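Local structure of putative isomerase YbhH (Escherichia coli, 6OTV) at residues V7-L20 / N95-L109. The protein is probably an isomerase of the PrpF family, related to the diaminopimelate epimerases, but its substrate is not established. Numbering follows the deposited sequence.
Sequences VMMRGGTSRGAFLL and NMLSGVGAFAIENGL. With PO4 (phosphate ion), chain I.
F18 and F103 fill the middle of this interface, where the hairpin 7-20 lies against the helix of 95-109. CB of F18 sits over one face of the F103 ring, 3.9 Å from its centroid, while ND2 of N107 lies above the opposite face, held there by its bond to the F103 backbone O (2.7 Å). With CG anti to its own backbone N (chi1 -180°), F103 reaches in among V7, F18 and L20: V7 CG2 lies in plane at the ring edge and L20 CD2 touches F103 CE2 at 3.8 Å. The F18 ring carries SD of M9 over the centre of one face; at its edge CZ comes 3.4 Å from M96 O. Bends at chi2 and chi3 curl M96 back, bringing CE to 3.5 Å from F18 CE1, an oblique Met-aromatic contact. G99, with no side chain, allows F18 CE2 to pack 3.6 Å from G99 C. Bare G11 brings its backbone against M96, and G12, at positive phi, forms the type II' turn from G11 to S14. There N95 OD1 accepts a nearly straight bond from T13 N (3.1 Å, 171°), the donor standing above the carbonyl plane, and a second from R337. This holds the amide so that ND2 reaches phosphate O2 at 2.7 Å. G94 N and I279 N also bind the ion, probably from the crystallisation liquor, between the N-terminal ends of helices 94-106 and 279-290, consistent with the substrate cleft of the diaminopimelate epimerase fold.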
loop_
_atom_site.group_PDB
_atom_site.type_symbol
_atom_site.label_atom_id
_atom_site.label_comp_id
_atom_site.label_asym_id
_atom_site.label_seq_id
_atom_site.Cartn_x
_atom_site.Cartn_y
_atom_site.Cartn_z
ATOM N N VAL A 7 -25.044 9.936 8.542
ATOM C CA VAL A 7 -25.416 9.745 7.145
ATOM C C VAL A 7 -25.796 8.282 6.968
ATOM O O VAL A 7 -24.984 7.391 7.245
ATOM C CB VAL A 7 -24.276 10.122 6.180
ATOM C CG1 VAL A 7 -24.644 9.742 4.752
ATOM C CG2 VAL A 7 -23.950 11.607 6.268
ATOM N N MET A 8 -27.024 8.028 6.522
ATOM C CA MET A 8 -27.430 6.679 6.152
ATOM C C MET A 8 -27.119 6.460 4.682
ATOM O O MET A 8 -27.458 7.296 3.836
ATOM C CB MET A 8 -28.918 6.438 6.410
ATOM C CG MET A 8 -29.394 5.035 6.070
ATOM S SD MET A 8 -31.178 4.841 6.282
ATOM C CE MET A 8 -31.353 5.165 8.034
ATOM N N MET A 9 -26.468 5.346 4.384
ATOM C CA MET A 9 -26.178 4.966 3.014
ATOM C C MET A 9 -26.512 3.498 2.822
ATOM O O MET A 9 -26.364 2.684 3.740
ATOM C CB MET A 9 -24.703 5.196 2.646
ATOM C CG MET A 9 -24.198 6.612 2.846
ATOM S SD MET A 9 -22.499 6.779 2.264
ATOM C CE MET A 9 -22.737 6.656 0.490
ATOM N N ARG A 10 -26.975 3.167 1.622
ATOM C CA ARG A 10 -26.959 1.782 1.180
ATOM C C ARG A 10 -25.564 1.473 0.657
ATOM O O ARG A 10 -25.057 2.173 -0.228
ATOM C CB ARG A 10 -28.007 1.525 0.099
ATOM C CG ARG A 10 -27.931 0.114 -0.487
ATOM C CD ARG A 10 -28.899 -0.088 -1.642
ATOM N NE ARG A 10 -28.638 0.838 -2.740
ATOM C CZ ARG A 10 -27.655 0.694 -3.625
ATOM N NH1 ARG A 10 -26.826 -0.339 -3.541
ATOM N NH2 ARG A 10 -27.497 1.589 -4.591
ATOM N N GLY A 11 -24.930 0.458 1.231
ATOM C CA GLY A 11 -23.673 -0.032 0.712
ATOM C C GLY A 11 -23.857 -1.426 0.152
ATOM O O GLY A 11 -23.948 -2.393 0.914
ATOM N N GLY A 12 -23.927 -1.542 -1.167
ATOM C CA GLY A 12 -24.209 -2.834 -1.767
ATOM C C GLY A 12 -25.579 -3.317 -1.333
ATOM O O GLY A 12 -26.592 -2.633 -1.521
ATOM N N THR A 13 -25.619 -4.505 -0.728
ATOM C CA THR A 13 -26.854 -5.100 -0.233
ATOM C C THR A 13 -27.064 -4.849 1.256
ATOM O O THR A 13 -27.846 -5.561 1.895
ATOM C CB THR A 13 -26.864 -6.602 -0.512
ATOM O OG1 THR A 13 -25.752 -7.218 0.152
ATOM C CG2 THR A 13 -26.763 -6.862 -2.000
ATOM N N SER A 14 -26.377 -3.861 1.820
ATOM C CA SER A 14 -26.489 -3.518 3.228
ATOM C C SER A 14 -26.816 -2.039 3.356
ATOM O O SER A 14 -26.677 -1.265 2.406
ATOM C CB SER A 14 -25.197 -3.847 3.991
ATOM O OG SER A 14 -24.970 -5.244 4.031
ATOM N N ARG A 15 -27.240 -1.650 4.557
ATOM C CA ARG A 15 -27.590 -0.268 4.852
ATOM C C ARG A 15 -27.260 0.024 6.309
ATOM O O ARG A 15 -27.380 -0.851 7.171
ATOM C CB ARG A 15 -29.075 -0.009 4.580
ATOM C CG ARG A 15 -29.486 1.450 4.585
ATOM C CD ARG A 15 -30.997 1.547 4.496
ATOM N NE ARG A 15 -31.622 1.197 5.768
ATOM C CZ ARG A 15 -32.850 0.705 5.890
ATOM N NH1 ARG A 15 -33.593 0.483 4.813
ATOM N NH2 ARG A 15 -33.331 0.423 7.092
ATOM N N GLY A 16 -26.844 1.256 6.580
ATOM C CA GLY A 16 -26.565 1.631 7.953
ATOM C C GLY A 16 -26.017 3.038 8.052
ATOM O O GLY A 16 -26.027 3.806 7.086
ATOM N N ALA A 17 -25.540 3.368 9.250
ATOM C CA ALA A 17 -25.020 4.697 9.531
ATOM C C ALA A 17 -23.556 4.802 9.140
ATOM O O ALA A 17 -22.761 3.889 9.392
ATOM C CB ALA A 17 -25.167 5.050 11.010
ATOM N N PHE A 18 -23.210 5.928 8.528
ATOM C CA PHE A 18 -21.831 6.296 8.244
ATOM C C PHE A 18 -21.487 7.502 9.110
ATOM O O PHE A 18 -22.149 8.543 9.028
ATOM C CB PHE A 18 -21.640 6.588 6.755
ATOM C CG PHE A 18 -21.573 5.345 5.900
ATOM C CD1 PHE A 18 -22.704 4.576 5.679
ATOM C CD2 PHE A 18 -20.375 4.945 5.325
ATOM C CE1 PHE A 18 -22.645 3.430 4.901
ATOM C CE2 PHE A 18 -20.307 3.802 4.545
ATOM C CZ PHE A 18 -21.444 3.042 4.334
ATOM N N LEU A 19 -20.471 7.346 9.955
ATOM C CA LEU A 19 -20.132 8.319 10.979
ATOM C C LEU A 19 -18.661 8.691 10.873
ATOM O O LEU A 19 -17.827 7.877 10.469
ATOM C CB LEU A 19 -20.416 7.769 12.384
ATOM C CG LEU A 19 -21.834 7.253 12.646
ATOM C CD1 LEU A 19 -21.895 6.481 13.954
ATOM C CD2 LEU A 19 -22.823 8.410 12.655
ATOM N N LEU A 20 -18.354 9.931 11.238
ATOM C CA LEU A 20 -16.976 10.370 11.396
ATOM C C LEU A 20 -16.505 10.047 12.805
ATOM O O LEU A 20 -17.222 10.286 13.781
ATOM C CB LEU A 20 -16.846 11.871 11.136
ATOM C CG LEU A 20 -17.093 12.354 9.708
ATOM C CD1 LEU A 20 -17.169 13.871 9.681
ATOM C CD2 LEU A 20 -15.992 11.858 8.787
ATOM N N ASN A 95 -19.816 -5.013 1.807
ATOM C CA ASN A 95 -20.893 -4.229 1.219
ATOM C C ASN A 95 -20.926 -2.814 1.783
ATOM O O ASN A 95 -21.049 -1.846 1.027
ATOM C CB ASN A 95 -22.225 -4.944 1.427
ATOM C CG ASN A 95 -22.393 -6.110 0.487
ATOM O OD1 ASN A 95 -22.824 -5.941 -0.653
ATOM N ND2 ASN A 95 -22.027 -7.302 0.947
ATOM N N MET A 96 -20.808 -2.670 3.107
ATOM C CA MET A 96 -20.694 -1.331 3.679
ATOM C C MET A 96 -19.437 -0.631 3.183
ATOM O O MET A 96 -19.417 0.599 3.058
ATOM C CB MET A 96 -20.704 -1.399 5.207
ATOM C CG MET A 96 -22.046 -1.801 5.793
ATOM S SD MET A 96 -23.300 -0.514 5.624
ATOM C CE MET A 96 -22.833 0.597 6.950
ATOM N N LEU A 97 -18.390 -1.401 2.881
ATOM C CA LEU A 97 -17.183 -0.837 2.287
ATOM C C LEU A 97 -17.494 -0.059 1.014
ATOM O O LEU A 97 -16.792 0.907 0.692
ATOM C CB LEU A 97 -16.189 -1.963 2.003
ATOM C CG LEU A 97 -14.821 -1.643 1.410
ATOM C CD1 LEU A 97 -14.025 -0.737 2.334
ATOM C CD2 LEU A 97 -14.074 -2.938 1.151
ATOM N N SER A 98 -18.557 -0.447 0.297
ATOM C CA SER A 98 -18.905 0.218 -0.956
ATOM C C SER A 98 -19.197 1.698 -0.760
ATOM O O SER A 98 -19.021 2.489 -1.692
ATOM C CB SER A 98 -20.115 -0.461 -1.600
ATOM O OG SER A 98 -20.027 -1.868 -1.487
ATOM N N GLY A 99 -19.656 2.092 0.428
ATOM C CA GLY A 99 -19.977 3.485 0.671
ATOM C C GLY A 99 -18.860 4.330 1.241
ATOM O O GLY A 99 -18.987 5.558 1.281
ATOM N N VAL A 100 -17.756 3.707 1.658
ATOM C CA VAL A 100 -16.714 4.436 2.379
ATOM C C VAL A 100 -16.098 5.514 1.494
ATOM O O VAL A 100 -15.941 6.670 1.912
ATOM C CB VAL A 100 -15.647 3.462 2.910
ATOM C CG1 VAL A 100 -14.463 4.228 3.488
ATOM C CG2 VAL A 100 -16.252 2.540 3.963
ATOM N N GLY A 101 -15.744 5.155 0.257
ATOM C CA GLY A 101 -15.054 6.097 -0.613
ATOM C C GLY A 101 -15.885 7.327 -0.923
ATOM O O GLY A 101 -15.399 8.459 -0.836
ATOM N N ALA A 102 -17.152 7.122 -1.292
ATOM C CA ALA A 102 -18.029 8.251 -1.585
ATOM C C ALA A 102 -18.269 9.097 -0.343
ATOM O O ALA A 102 -18.360 10.328 -0.427
ATOM C CB ALA A 102 -19.356 7.753 -2.159
ATOM N N PHE A 103 -18.376 8.455 0.822
ATOM C CA PHE A 103 -18.567 9.203 2.058
ATOM C C PHE A 103 -17.337 10.040 2.388
ATOM O O PHE A 103 -17.459 11.179 2.852
ATOM C CB PHE A 103 -18.896 8.242 3.201
ATOM C CG PHE A 103 -19.116 8.919 4.524
ATOM C CD1 PHE A 103 -20.358 9.441 4.852
ATOM C CD2 PHE A 103 -18.085 9.024 5.444
ATOM C CE1 PHE A 103 -20.565 10.065 6.073
ATOM C CE2 PHE A 103 -18.287 9.646 6.667
ATOM C CZ PHE A 103 -19.530 10.164 6.981
ATOM N N ALA A 104 -16.143 9.492 2.152
ATOM C CA ALA A 104 -14.921 10.231 2.448
ATOM C C ALA A 104 -14.787 11.458 1.556
ATOM O O ALA A 104 -14.314 12.509 2.004
ATOM C CB ALA A 104 -13.706 9.318 2.293
ATOM N N ILE A 105 -15.206 11.346 0.295
ATOM C CA ILE A 105 -15.115 12.480 -0.619
ATOM C C ILE A 105 -16.126 13.557 -0.242
ATOM O O ILE A 105 -15.800 14.750 -0.218
ATOM C CB ILE A 105 -15.299 12.006 -2.071
ATOM C CG1 ILE A 105 -14.195 11.015 -2.450
ATOM C CG2 ILE A 105 -15.304 13.193 -3.021
ATOM C CD1 ILE A 105 -14.479 10.223 -3.707
ATOM N N GLU A 106 -17.363 13.160 0.068
ATOM C CA GLU A 106 -18.379 14.147 0.417
ATOM C C GLU A 106 -18.063 14.878 1.717
ATOM O O GLU A 106 -18.541 16.001 1.911
ATOM C CB GLU A 106 -19.755 13.485 0.519
ATOM C CG GLU A 106 -20.300 12.972 -0.804
ATOM C CD GLU A 106 -21.799 12.757 -0.764
ATOM O OE1 GLU A 106 -22.537 13.746 -0.576
ATOM O OE2 GLU A 106 -22.243 11.599 -0.904
ATOM N N ASN A 107 -17.269 14.277 2.606
ATOM C CA ASN A 107 -16.937 14.883 3.890
ATOM C C ASN A 107 -15.518 15.444 3.925
ATOM O O ASN A 107 -14.982 15.696 5.010
ATOM C CB ASN A 107 -17.140 13.871 5.021
ATOM C CG ASN A 107 -18.601 13.510 5.225
ATOM O OD1 ASN A 107 -19.308 14.158 5.998
ATOM N ND2 ASN A 107 -19.063 12.473 4.531
ATOM N N GLY A 108 -14.895 15.637 2.763
ATOM C CA GLY A 108 -13.614 16.317 2.696
ATOM C C GLY A 108 -12.430 15.566 3.265
ATOM O O GLY A 108 -11.417 16.189 3.589
ATOM N N LEU A 109 -12.520 14.243 3.402
ATOM C CA LEU A 109 -11.381 13.458 3.860
ATOM C C LEU A 109 -10.353 13.211 2.765
ATOM O O LEU A 109 -9.234 12.785 3.072
ATOM C CB LEU A 109 -11.859 12.118 4.425
ATOM C CG LEU A 109 -12.853 12.207 5.582
ATOM C CD1 LEU A 109 -13.225 10.821 6.065
ATOM C CD2 LEU A 109 -12.275 13.040 6.714
HETATM P P PO4 I . -20.302 -9.000 3.370
HETATM O O1 PO4 I . -20.765 -9.857 4.527
HETATM O O2 PO4 I . -20.996 -7.660 3.420
HETATM O O3 PO4 I . -18.802 -8.812 3.446
HETATM O O4 PO4 I . -20.657 -9.675 2.068
#